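Local coordinates for protein Emp47p (form2) (Saccharomyces cerevisiae, PDB 2A6Z) that acts as a lectin-type cargo receptor, probably in glycoprotein secretion, and is probably required for endoplasmic reticulum exit of Emp46p and involved in nuclear architecture and gene silencing, at residues A[104-110]-A[123-129]. Numbering follows the deposited sequence.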
# COMPACT_ATOMS: atom_id res chain seq x y z
N ASN A 104 -6.53 10.88 8.56
CA ASN A 104 -7.69 10.57 9.38
C ASN A 104 -8.45 9.42 8.78
O ASN A 104 -9.67 9.46 8.72
CB ASN A 104 -8.57 11.84 9.26
CG ASN A 104 -8.97 12.09 7.76
OD1 ASN A 104 -8.29 11.79 6.72
ND2 ASN A 104 -10.18 12.65 7.55
N TYR A 105 -7.71 8.40 8.34
CA TYR A 105 -8.37 7.22 7.68
C TYR A 105 -9.12 6.38 8.69
O TYR A 105 -8.85 6.42 9.89
CB TYR A 105 -7.27 6.43 6.96
CG TYR A 105 -6.29 5.79 7.88
CD1 TYR A 105 -6.39 4.45 8.30
CD2 TYR A 105 -5.18 6.53 8.34
CE1 TYR A 105 -5.47 3.87 9.15
CE2 TYR A 105 -4.25 5.96 9.21
CZ TYR A 105 -4.40 4.66 9.59
OH TYR A 105 -3.48 4.06 10.45
N ASP A 106 -10.04 5.56 8.14
CA ASP A 106 -10.78 4.56 8.89
C ASP A 106 -10.50 3.20 8.29
O ASP A 106 -11.11 2.85 7.26
CB ASP A 106 -12.28 4.90 8.76
CG ASP A 106 -13.17 3.94 9.52
OD1 ASP A 106 -12.61 3.07 10.25
OD2 ASP A 106 -14.40 4.06 9.35
N GLY A 107 -9.55 2.46 8.81
CA GLY A 107 -9.16 1.21 8.24
C GLY A 107 -7.67 0.94 8.53
O GLY A 107 -7.18 1.19 9.64
N LEU A 108 -6.99 0.41 7.52
CA LEU A 108 -5.64 -0.10 7.60
C LEU A 108 -4.69 0.67 6.69
O LEU A 108 -4.98 0.89 5.48
CB LEU A 108 -5.64 -1.58 7.14
CG LEU A 108 -4.28 -2.29 7.05
CD1 LEU A 108 -3.67 -2.45 8.46
CD2 LEU A 108 -4.46 -3.62 6.34
N GLN A 109 -3.53 1.04 7.24
CA GLN A 109 -2.41 1.54 6.49
C GLN A 109 -1.25 0.55 6.65
O GLN A 109 -0.90 0.19 7.78
CB GLN A 109 -1.98 2.91 7.04
CG GLN A 109 -0.77 3.51 6.34
CD GLN A 109 -0.03 4.56 7.17
OE1 GLN A 109 -0.22 4.70 8.36
NE2 GLN A 109 0.82 5.32 6.51
N LEU A 110 -0.63 0.17 5.54
CA LEU A 110 0.64 -0.60 5.59
C LEU A 110 1.72 0.35 5.09
O LEU A 110 1.66 0.80 3.94
CB LEU A 110 0.59 -1.85 4.71
CG LEU A 110 -0.49 -2.84 5.08
CD1 LEU A 110 -0.50 -4.01 4.10
CD2 LEU A 110 -0.30 -3.39 6.49
N ARG A 123 5.13 -1.94 8.33
CA ARG A 123 4.37 -1.75 9.55
C ARG A 123 2.88 -1.67 9.23
O ARG A 123 2.46 -1.05 8.23
CB ARG A 123 4.77 -0.43 10.23
CG ARG A 123 6.16 -0.49 10.85
CD ARG A 123 6.73 0.91 11.14
NE ARG A 123 8.07 0.75 11.81
CZ ARG A 123 8.27 0.61 13.10
NH1 ARG A 123 7.24 0.60 13.98
NH2 ARG A 123 9.53 0.47 13.55
N GLY A 124 2.08 -2.21 10.13
CA GLY A 124 0.61 -2.04 10.08
C GLY A 124 0.19 -0.98 11.08
O GLY A 124 0.62 -0.96 12.24
N GLN A 125 -0.70 -0.11 10.60
CA GLN A 125 -1.26 0.96 11.39
C GLN A 125 -2.81 0.92 11.25
O GLN A 125 -3.29 0.63 10.13
CB GLN A 125 -0.79 2.36 10.96
CG GLN A 125 0.71 2.46 10.67
CD GLN A 125 1.68 2.38 11.81
OE1 GLN A 125 2.71 1.72 11.69
NE2 GLN A 125 1.41 3.09 12.91
N LEU A 126 -3.52 1.24 12.31
CA LEU A 126 -5.00 1.27 12.27
C LEU A 126 -5.46 2.63 12.77
O LEU A 126 -4.87 3.22 13.65
CB LEU A 126 -5.59 0.23 13.21
CG LEU A 126 -5.30 -1.21 12.79
CD1 LEU A 126 -5.42 -2.12 13.99
CD2 LEU A 126 -6.18 -1.59 11.58
N ASN A 127 -6.59 3.07 12.20
CA ASN A 127 -7.28 4.26 12.73
C ASN A 127 -8.75 4.10 12.41
O ASN A 127 -9.13 3.39 11.47
CB ASN A 127 -6.69 5.51 12.09
CG ASN A 127 -7.14 6.79 12.82
OD1 ASN A 127 -7.06 6.87 14.05
ND2 ASN A 127 -7.55 7.76 12.03
N ASP A 128 -9.60 4.78 13.18
CA ASP A 128 -11.04 4.61 13.07
C ASP A 128 -11.74 5.82 12.46
O ASP A 128 -12.97 5.93 12.54
CB ASP A 128 -11.68 4.27 14.44
CG ASP A 128 -11.54 5.36 15.46
OD1 ASP A 128 -11.10 6.50 15.07
OD2 ASP A 128 -11.93 5.17 16.63
N GLY A 129 -10.99 6.75 11.91
CA GLY A 129 -11.58 7.91 11.21
C GLY A 129 -12.03 9.02 12.11
O GLY A 129 -12.49 10.05 11.59
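The axes of the antiparallel strands 108-110 and 123-128 approach to 4.7 Å, with 157° between their N-to-C directions. Two hydrogen-bonded pairs set the register. Gly107 N donates to Asn127 O (2.8 Å) and Asn127 N donates back to Gly107 O (3.2 Å); Gln109 N to Gln125 O (2.9 Å) and Gln125 N to Gln109 O (2.8 Å) repeat the pattern. Between and beyond them, the non-hydrogen-bonded pairs bring CA-H groups against carbonyls, as in Leu110 CA to Arg123 O (3.2 Å). The chain bends at Gly107, where phi/psi of 150/-140° would make a CB clash with the O of Asp106. Leu108-Leu110 and Arg123-Asp128 belong to the arms of the hairpin of strands 108-113 and 121-128, part of an antiparallel sheet in the beta sandwich of this legume-like lectin domain; strand 81-88 flanks the first arm. On one face, Leu108 CD1 meets Leu126 CD2 at 4.1 Å, both leucines also touching Phe143, while Leu110 CD2 packs on Gly124 CA (3.9 Å). On the other, Asn127 CB sits over the Tyr105 ring in a CH-pi contact, 3.6 Å from its centroid, and Asn127 ND2 donates to Tyr105 O (2.8 Å) and Lys131 O. Farther along this face, Gln109 OE1 approaches Gln125 CG (3.3 Å); Gln109 NE2 hydrogen-bonds to Ser83 OG, Gln125 OE1 to Ser142 OG and Gln125 NE2 to Ile138 O.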